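Local coordinates for protein uncharacterized HTH-type transcriptional regulator YybR (Bacillus subtilis, PDB 4A5N) that probably binds DNA as a redox-responsive transcriptional regulator of the MarR/DUF24 type, with a winged helix-turn-helix fold and a two-subunit assembly, at residues P95-L98 with Q99-E102; N43-R46 with R47-P50. The protein carries 1 engineered substitution. One frame throughout, in Å; residues are numbered along the deposited sequence.

Overall arrangement
Both contacts are local, between neighbouring turns of a helix within the HxlR-type helix-turn-helix region, but on different elements: interaction 1 on the long helix 94-115, interaction 2 at the end of the short helix 42-48. Their centres lie 21 Å apart and their nearest atoms about 12 Å apart, so they do not touch. Each is partly buried, with one apolar flank inside and a polar flank outside. In interaction 1 the inner residues, Ile-96, Val-97 and Met-100, serve helix 28-35 and the second subunit. In interaction 2, Phe-45 and Cys-49 pack within one subunit, and the outer flank carries arginines. One helix runs on; the other stops.

Interaction 1: P95-L98 with Q99-E102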
loop_
_atom_site.group_PDB
_atom_site.type_symbol
_atom_site.label_atom_id
_atom_site.label_comp_id
_atom_site.label_asym_id
_atom_site.label_seq_id
_atom_site.Cartn_x
_atom_site.Cartn_y
_atom_site.Cartn_z
ATOM N N PRO B 95 6.563 7.055 -9.071
ATOM C CA PRO B 95 5.947 6.191 -10.090
ATOM C C PRO B 95 4.951 5.208 -9.532
ATOM O O PRO B 95 3.862 5.033 -10.100
ATOM C CB PRO B 95 7.170 5.480 -10.727
ATOM C CG PRO B 95 8.261 6.502 -10.581
ATOM C CD PRO B 95 8.036 7.172 -9.260
ATOM N N ILE B 96 5.286 4.634 -8.390
ATOM C CA ILE B 96 4.397 3.704 -7.714
ATOM C C ILE B 96 3.125 4.461 -7.260
ATOM O O ILE B 96 2.026 4.002 -7.517
ATOM C CB ILE B 96 5.069 3.043 -6.497
ATOM C CG1 ILE B 96 6.046 1.932 -6.954
ATOM C CG2 ILE B 96 3.985 2.534 -5.521
ATOM C CD1 ILE B 96 7.065 1.484 -5.918
ATOM N N VAL B 97 3.302 5.632 -6.635
ATOM C CA VAL B 97 2.126 6.434 -6.187
ATOM C C VAL B 97 1.242 6.853 -7.360
ATOM O O VAL B 97 0.025 6.708 -7.291
ATOM C CB VAL B 97 2.515 7.611 -5.280
ATOM C CG1 VAL B 97 1.319 8.519 -5.029
ATOM C CG2 VAL B 97 3.036 7.073 -3.980
ATOM N N LEU B 98 1.837 7.288 -8.473
ATOM C CA LEU B 98 1.037 7.638 -9.633
ATOM C C LEU B 98 0.281 6.410 -10.223
ATOM O O LEU B 98 -0.880 6.535 -10.571
ATOM C CB LEU B 98 1.855 8.399 -10.682
ATOM C CG LEU B 98 2.298 9.825 -10.324
ATOM C CD1 LEU B 98 3.031 10.428 -11.520
ATOM C CD2 LEU B 98 1.146 10.732 -9.908
ATOM N N GLN B 99 0.897 5.225 -10.238
ATOM C CA GLN B 99 0.200 4.020 -10.642
ATOM C C GLN B 99 -0.996 3.683 -9.787
ATOM O O GLN B 99 -2.050 3.282 -10.349
ATOM C CB GLN B 99 1.134 2.843 -10.687
ATOM C CG GLN B 99 2.019 2.910 -11.913
ATOM C CD GLN B 99 3.039 1.822 -11.886
ATOM O OE1 GLN B 99 2.736 0.647 -12.138
ATOM N NE2 GLN B 99 4.288 2.207 -11.558
ATOM N N MET B 100 -0.855 3.872 -8.479
ATOM C CA MET B 100 -1.972 3.663 -7.559
ATOM C C MET B 100 -3.120 4.636 -7.883
ATOM O O MET B 100 -4.297 4.241 -7.904
ATOM C CB MET B 100 -1.527 3.796 -6.108
ATOM C CG MET B 100 -0.539 2.705 -5.690
ATOM S SD MET B 100 -0.095 2.636 -3.966
ATOM C CE MET B 100 0.428 4.259 -3.500
ATOM N N LYS B 101 -2.789 5.898 -8.117
ATOM C CA LYS B 101 -3.795 6.884 -8.503
ATOM C C LYS B 101 -4.572 6.363 -9.732
ATOM O O LYS B 101 -5.818 6.279 -9.725
ATOM C CB LYS B 101 -3.161 8.265 -8.849
ATOM C CG LYS B 101 -4.216 9.266 -9.320
ATOM C CD LYS B 101 -3.656 10.585 -9.826
ATOM C CE LYS B 101 -4.740 11.533 -10.353
ATOM N NZ LYS B 101 -5.348 11.146 -11.666
ATOM N N GLU B 102 -3.827 6.046 -10.789
ATOM C CA GLU B 102 -4.422 5.612 -12.057
ATOM C C GLU B 102 -5.255 4.346 -11.908
ATOM O O GLU B 102 -6.415 4.299 -12.363
ATOM C CB GLU B 102 -3.344 5.410 -13.124
ATOM C CG GLU B 102 -2.731 6.715 -13.624
ATOM C CD GLU B 102 -3.785 7.696 -14.151
ATOM O OE1 GLU B 102 -4.663 7.251 -14.913
ATOM O OE2 GLU B 102 -3.760 8.899 -13.793
HETATM O O HOH W 1 -1.345 9.303 -12.219
#
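On the long helix 94-115, at the interface between the two subunits, Pro-95 to Glu-102 form two turns in which Gln-99 folds back on Pro-95 and Met-100 lies against Val-97. Regular backbone bonds run from Gln-99 N to Pro-95 O (3.0 Å) through Glu-102 N to Leu-98 O (3.0 Å). Pro-95 O takes a second, weak bond from Gln-99 NE2 at 3.2 Å, bent to 145° at the hydrogen. With CG beside its own backbone N (chi1 -75°), the extended glutamine chain starts back along the helix, and its last torsion turns NE2 to Pro-95 O. The same NE2 is bonded to Gln-99 OE1 of the second subunit: one glutamine donates and its counterpart accepts, which an amide can do in either subunit. A leucine here would probably leave that partner amide without its mate and Pro-95 O with the backbone bond alone.

On another flank the flexible Met-100 bends at its end, bringing CE to 3.9 Å from Val-97 CG2, while SD lies 4.4 Å from Ile-96 CG2. Ile-96 also packs on Trp-103 of the second subunit, and Val-97 on Phe-32. On the polar side, Lys-101 NZ forms a salt bridge with Glu-105. This is an amphipathic dimerisation helix, as in MarR-like regulators.

Interaction 2: N43-R46 with R47-P50; sequences NEFR and RICP
This is a local contact at the C-terminal end of helix 42-48, where Arg-47 and Ile-48 fold back over the preceding turn and the chain then leaves the helix. With helix 54-66 after the turn, it is consistent with the helix-turn-helix of the HxlR-type family. Arg-47 N bonds to Asn-43 O at 3.2 Å and Ile-48 N to Glu-44 O at 3.0 Å. The last of the series, Cys-49 N to Phe-45 O at 2.8 Å, is made by a residue that has already left helical backbone angles. Pro-50 follows, with no N-H to offer the carbonyl of Arg-46; its CA makes a C-H...O contact with Arg-46 O instead. A proline suits a place where the helix need not go on.

The long side chain of Arg-47 runs extended from CG to NE, back along the helix. Its guanidinium lays one face over Asn-43 O, which stands 3.4 Å above the plane and toward the rim; the carbonyl oxygen thus meets the face, not an N-H. The nearby Glu-44 carboxylate forms no salt bridge with it: OE2 stays 5.6 Å from Arg-47 NH1, the two planes are 65° apart, and Glu-44 OE1 instead accepts the backbone N-H of Arg-41. A bound beta-mercaptoethanol, probably from the crystallisation liquor, lies near the Arg-47 side chain.

Branched Ile-48 sends CG1 beside its own backbone N (chi1 -67°). With chi2 turned away from a staggered value, CD1 comes to 3.1 Å from Glu-44 O, a tight approach, and to 4.2 Å from Phe-45 CD1. The large apolar ring of Phe-45 suits the interior: it packs on Leu-31 and Met-35 of helix 28-35 and Leu-57 and Leu-61 of helix 54-66. Ile-48 rests on His-34 and Cys-49 on Ile-30, both of helix 28-35.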
loop_
_atom_site.group_PDB
_atom_site.type_symbol
_atom_site.label_atom_id
_atom_site.label_comp_id
_atom_site.label_asym_id
_atom_site.label_seq_id
_atom_site.Cartn_x
_atom_site.Cartn_y
_atom_site.Cartn_z
ATOM N N ASN B 43 -1.510 23.552 7.140
ATOM C CA ASN B 43 -2.876 23.972 6.829
ATOM C C ASN B 43 -3.384 23.627 5.414
ATOM O O ASN B 43 -4.584 23.428 5.216
ATOM C CB ASN B 43 -3.050 25.466 7.131
ATOM C CG ASN B 43 -3.179 25.768 8.633
ATOM O OD1 ASN B 43 -3.174 26.934 9.041
ATOM N ND2 ASN B 43 -3.257 24.735 9.446
ATOM N N GLU B 44 -2.483 23.522 4.435
ATOM C CA GLU B 44 -2.899 23.109 3.101
ATOM C C GLU B 44 -3.316 21.642 3.109
ATOM O O GLU B 44 -4.257 21.273 2.415
ATOM C CB GLU B 44 -1.797 23.336 2.068
ATOM C CG GLU B 44 -1.434 24.797 1.908
ATOM C CD GLU B 44 -0.428 25.070 0.815
ATOM O OE1 GLU B 44 0.778 24.867 1.076
ATOM O OE2 GLU B 44 -0.842 25.519 -0.294
ATOM N N PHE B 45 -2.594 20.831 3.880
ATOM C CA PHE B 45 -2.899 19.415 4.041
ATOM C C PHE B 45 -4.238 19.219 4.773
ATOM O O PHE B 45 -4.968 18.298 4.406
ATOM C CB PHE B 45 -1.846 18.683 4.846
ATOM C CG PHE B 45 -0.539 18.464 4.131
ATOM C CD1 PHE B 45 -0.487 17.855 2.884
ATOM C CD2 PHE B 45 0.643 18.778 4.760
ATOM C CE1 PHE B 45 0.748 17.613 2.281
ATOM C CE2 PHE B 45 1.873 18.527 4.168
ATOM C CZ PHE B 45 1.912 17.937 2.938
ATOM N N ARG B 46 -4.509 20.017 5.810
ATOM C CA ARG B 46 -5.786 19.941 6.534
ATOM C C ARG B 46 -6.971 20.218 5.613
ATOM O O ARG B 46 -8.085 19.667 5.802
ATOM C CB ARG B 46 -5.847 20.934 7.702
ATOM C CG ARG B 46 -5.077 20.557 8.945
ATOM C CD ARG B 46 -4.965 21.754 9.878
ATOM N NE ARG B 46 -6.251 22.063 10.531
ATOM C CZ ARG B 46 -6.505 23.159 11.247
ATOM N NH1 ARG B 46 -5.560 24.073 11.444
ATOM N NH2 ARG B 46 -7.716 23.331 11.797
ATOM N N ARG B 47 -6.781 21.133 4.667
ATOM C CA ARG B 47 -7.826 21.399 3.670
ATOM C C ARG B 47 -7.919 20.227 2.692
ATOM O O ARG B 47 -8.979 19.952 2.166
ATOM C CB ARG B 47 -7.533 22.687 2.887
ATOM C CG ARG B 47 -7.549 23.943 3.738
ATOM C CD ARG B 47 -6.926 25.147 3.037
ATOM N NE ARG B 47 -6.818 26.183 4.034
ATOM C CZ ARG B 47 -5.736 26.888 4.300
ATOM N NH1 ARG B 47 -4.614 26.744 3.592
ATOM N NH2 ARG B 47 -5.787 27.756 5.270
ATOM N N ILE B 48 -6.796 19.584 2.393
ATOM C CA ILE B 48 -6.812 18.402 1.508
ATOM C C ILE B 48 -7.554 17.247 2.221
ATOM O O ILE B 48 -8.305 16.523 1.572
ATOM C CB ILE B 48 -5.370 18.049 1.005
ATOM C CG1 ILE B 48 -4.859 19.164 0.083
ATOM C CG2 ILE B 48 -5.306 16.711 0.272
ATOM C CD1 ILE B 48 -3.351 19.374 0.160
ATOM N N CYS B 49 -7.406 17.113 3.543
ATOM C CA CYS B 49 -8.060 16.009 4.279
ATOM C C CYS B 49 -8.800 16.565 5.458
ATOM O O CYS B 49 -8.231 16.583 6.539
ATOM C CB CYS B 49 -7.055 14.981 4.828
ATOM S SG CYS B 49 -5.665 14.503 3.785
ATOM N N PRO B 50 -10.060 17.021 5.268
ATOM C CA PRO B 50 -10.796 17.570 6.410
ATOM C C PRO B 50 -11.123 16.578 7.530
ATOM O O PRO B 50 -11.332 17.001 8.638
ATOM C CB PRO B 50 -12.103 18.121 5.785
ATOM C CG PRO B 50 -12.176 17.493 4.440
ATOM C CD PRO B 50 -10.761 17.274 4.006
#